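Local coordinates for ribosome-inactivating protein 3 (Zea mays, PDB 2PQG) that belongs to the ribosome-inactivating protein family, plant proteins that put ribosomes out of action, at residues 49-54 against 64-69. Residues are numbered along the deposited sequence; the frame is centred on the assembly and turned at random.
Sequences ELWLYT and TLAIRM
Leu50 and Met69 meet just where the antiparallel pairing of strands 51-57 and 62-68 gives out: Met69 N donates to Leu50 O at 3.0 Å, and Leu50 CB packs 3.8 Å from Met69 CB. Next along, Trp51 faces Arg68 as a non-hydrogen-bonded pair. Its chi1 of -69° sets CG beside the backbone N, anti to the carbonyl carbon. The CE3-CZ3 edge of the indole is turned to the backbone of Ala66 and Ile67, with Trp51 CZ3 4.0 Å from Ala66 CB and within touch of Arg68 CG. The guanidinium of Arg68 leads elsewhere, to the carbonyl of Lys45 and the carboxylate of Asp70. Leu52 and Ile67 form a hydrogen-bonded pair: Leu52 N gives a nearly straight bond to Ile67 O (2.8 Å, 165°), and Ile67 N returns one to Leu52 O. On the face that carries Trp51, Tyr53 pairs with Ala66 without hydrogen bonds, and Tyr53 CD2 meets Thr64 CG2 obliquely at 3.6 Å. Thr54 and Leu65 form the next hydrogen-bonded pair; Leu65 N to Thr54 O is 2.8 Å, and the return bond from Thr54 N to Leu65 O is longer, at 3.2 Å. The hydroxyl OG1 of Thr54, set between the backbone N and carbonyl carbon (chi1 60°), touches Leu65 CB and CD1 and is buried without a polar partner. Leu52 and Met69 also meet helix 15-27, while strand 2-7 bonds to the other edge of 51-57. Main-chain bonds therefore fix the register of this β-hairpin, whereas its side chains add mainly apolar contacts and leave the Thr54 hydroxyl among them, probably at some cost.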
loop_
_atom_site.group_PDB
_atom_site.type_symbol
_atom_site.label_atom_id
_atom_site.label_comp_id
_atom_site.label_asym_id
_atom_site.label_seq_id
_atom_site.Cartn_x
_atom_site.Cartn_y
_atom_site.Cartn_z
ATOM N N GLU A 49 -16.201 6.598 1.061
ATOM C CA GLU A 49 -17.572 6.184 0.848
ATOM C C GLU A 49 -17.796 4.743 0.429
ATOM O O GLU A 49 -18.913 4.223 0.528
ATOM C CB GLU A 49 -18.199 7.183 -0.129
ATOM N N LEU A 50 -16.743 4.140 -0.106
ATOM C CA LEU A 50 -16.762 2.719 -0.395
ATOM C C LEU A 50 -15.419 2.176 0.108
ATOM O O LEU A 50 -14.353 2.765 -0.108
ATOM C CB LEU A 50 -16.946 2.366 -1.881
ATOM C CG LEU A 50 -18.346 2.649 -2.408
ATOM C CD1 LEU A 50 -18.228 3.130 -3.849
ATOM C CD2 LEU A 50 -19.223 1.412 -2.300
ATOM N N TRP A 51 -15.478 1.053 0.809
ATOM C CA TRP A 51 -14.287 0.431 1.374
ATOM C C TRP A 51 -13.951 -0.940 0.823
ATOM O O TRP A 51 -14.845 -1.781 0.644
ATOM C CB TRP A 51 -14.429 0.302 2.884
ATOM C CG TRP A 51 -14.410 1.603 3.640
ATOM C CD1 TRP A 51 -15.459 2.431 3.883
ATOM C CD2 TRP A 51 -13.260 2.230 4.223
ATOM N NE1 TRP A 51 -15.038 3.539 4.585
ATOM C CE2 TRP A 51 -13.691 3.440 4.803
ATOM C CE3 TRP A 51 -11.904 1.885 4.306
ATOM C CZ2 TRP A 51 -12.818 4.310 5.456
ATOM C CZ3 TRP A 51 -11.036 2.754 4.956
ATOM C CH2 TRP A 51 -11.500 3.953 5.521
ATOM N N LEU A 52 -12.671 -1.148 0.511
ATOM C CA LEU A 52 -12.205 -2.459 0.076
ATOM C C LEU A 52 -11.500 -3.063 1.306
ATOM O O LEU A 52 -10.599 -2.458 1.898
ATOM C CB LEU A 52 -11.198 -2.389 -1.081
ATOM C CG LEU A 52 -10.281 -3.615 -1.229
ATOM C CD1 LEU A 52 -11.099 -4.883 -1.400
ATOM C CD2 LEU A 52 -9.359 -3.402 -2.421
ATOM N N TYR A 53 -11.945 -4.246 1.713
ATOM C CA TYR A 53 -11.365 -4.959 2.850
ATOM C C TYR A 53 -10.642 -6.201 2.359
ATOM O O TYR A 53 -11.261 -7.108 1.799
ATOM C CB TYR A 53 -12.441 -5.420 3.825
ATOM C CG TYR A 53 -12.849 -4.384 4.829
ATOM C CD1 TYR A 53 -13.208 -3.103 4.425
ATOM C CD2 TYR A 53 -12.899 -4.690 6.189
ATOM C CE1 TYR A 53 -13.612 -2.144 5.351
ATOM C CE2 TYR A 53 -13.302 -3.737 7.128
ATOM C CZ TYR A 53 -13.656 -2.466 6.700
ATOM O OH TYR A 53 -14.050 -1.515 7.612
ATOM N N THR A 54 -9.331 -6.245 2.557
ATOM C CA THR A 54 -8.582 -7.409 2.140
ATOM C C THR A 54 -8.057 -8.124 3.366
ATOM O O THR A 54 -7.347 -7.551 4.187
ATOM C CB THR A 54 -7.422 -7.034 1.174
ATOM O OG1 THR A 54 -6.510 -6.135 1.814
ATOM C CG2 THR A 54 -7.979 -6.365 -0.065
ATOM N N THR A 64 -6.896 -7.895 8.661
ATOM C CA THR A 64 -7.742 -7.325 7.624
ATOM C C THR A 64 -7.245 -5.907 7.349
ATOM O O THR A 64 -6.953 -5.154 8.279
ATOM C CB THR A 64 -9.214 -7.261 8.067
ATOM O OG1 THR A 64 -9.622 -8.543 8.564
ATOM C CG2 THR A 64 -10.103 -6.875 6.891
ATOM N N LEU A 65 -7.135 -5.551 6.072
ATOM C CA LEU A 65 -6.677 -4.212 5.694
ATOM C C LEU A 65 -7.858 -3.338 5.270
ATOM O O LEU A 65 -8.676 -3.749 4.450
ATOM C CB LEU A 65 -5.672 -4.299 4.537
ATOM C CG LEU A 65 -4.401 -5.144 4.682
ATOM C CD1 LEU A 65 -3.614 -5.079 3.371
ATOM C CD2 LEU A 65 -3.556 -4.648 5.844
ATOM N N ALA A 66 -7.955 -2.139 5.834
ATOM C CA ALA A 66 -9.039 -1.218 5.486
ATOM C C ALA A 66 -8.550 -0.256 4.406
ATOM O O ALA A 66 -7.779 0.666 4.688
ATOM C CB ALA A 66 -9.482 -0.432 6.719
ATOM N N ILE A 67 -9.010 -0.458 3.175
ATOM C CA ILE A 67 -8.581 0.375 2.060
ATOM C C ILE A 67 -9.674 1.239 1.432
ATOM O O ILE A 67 -10.748 0.751 1.103
ATOM C CB ILE A 67 -7.963 -0.500 0.949
ATOM C CG1 ILE A 67 -6.729 -1.223 1.488
ATOM C CG2 ILE A 67 -7.605 0.346 -0.253
ATOM C CD1 ILE A 67 -6.249 -2.359 0.601
ATOM N N ARG A 68 -9.386 2.527 1.261
ATOM C CA ARG A 68 -10.342 3.442 0.640
ATOM C C ARG A 68 -10.457 3.061 -0.825
ATOM O O ARG A 68 -9.452 2.818 -1.484
ATOM C CB ARG A 68 -9.848 4.890 0.698
ATOM C CG ARG A 68 -9.611 5.451 2.073
ATOM C CD ARG A 68 -9.009 6.848 1.969
ATOM N NE ARG A 68 -9.859 7.777 1.224
ATOM C CZ ARG A 68 -10.294 8.938 1.704
ATOM N NH1 ARG A 68 -9.958 9.314 2.933
ATOM N NH2 ARG A 68 -11.063 9.722 0.957
ATOM N N MET A 69 -11.675 3.015 -1.340
ATOM C CA MET A 69 -11.873 2.682 -2.744
ATOM C C MET A 69 -11.504 3.853 -3.645
ATOM O O MET A 69 -11.006 3.649 -4.750
ATOM C CB MET A 69 -13.326 2.291 -2.991
ATOM C CG MET A 69 -13.559 0.811 -2.941
ATOM S SD MET A 69 -12.972 0.088 -4.474
ATOM C CE MET A 69 -14.484 0.114 -5.383
#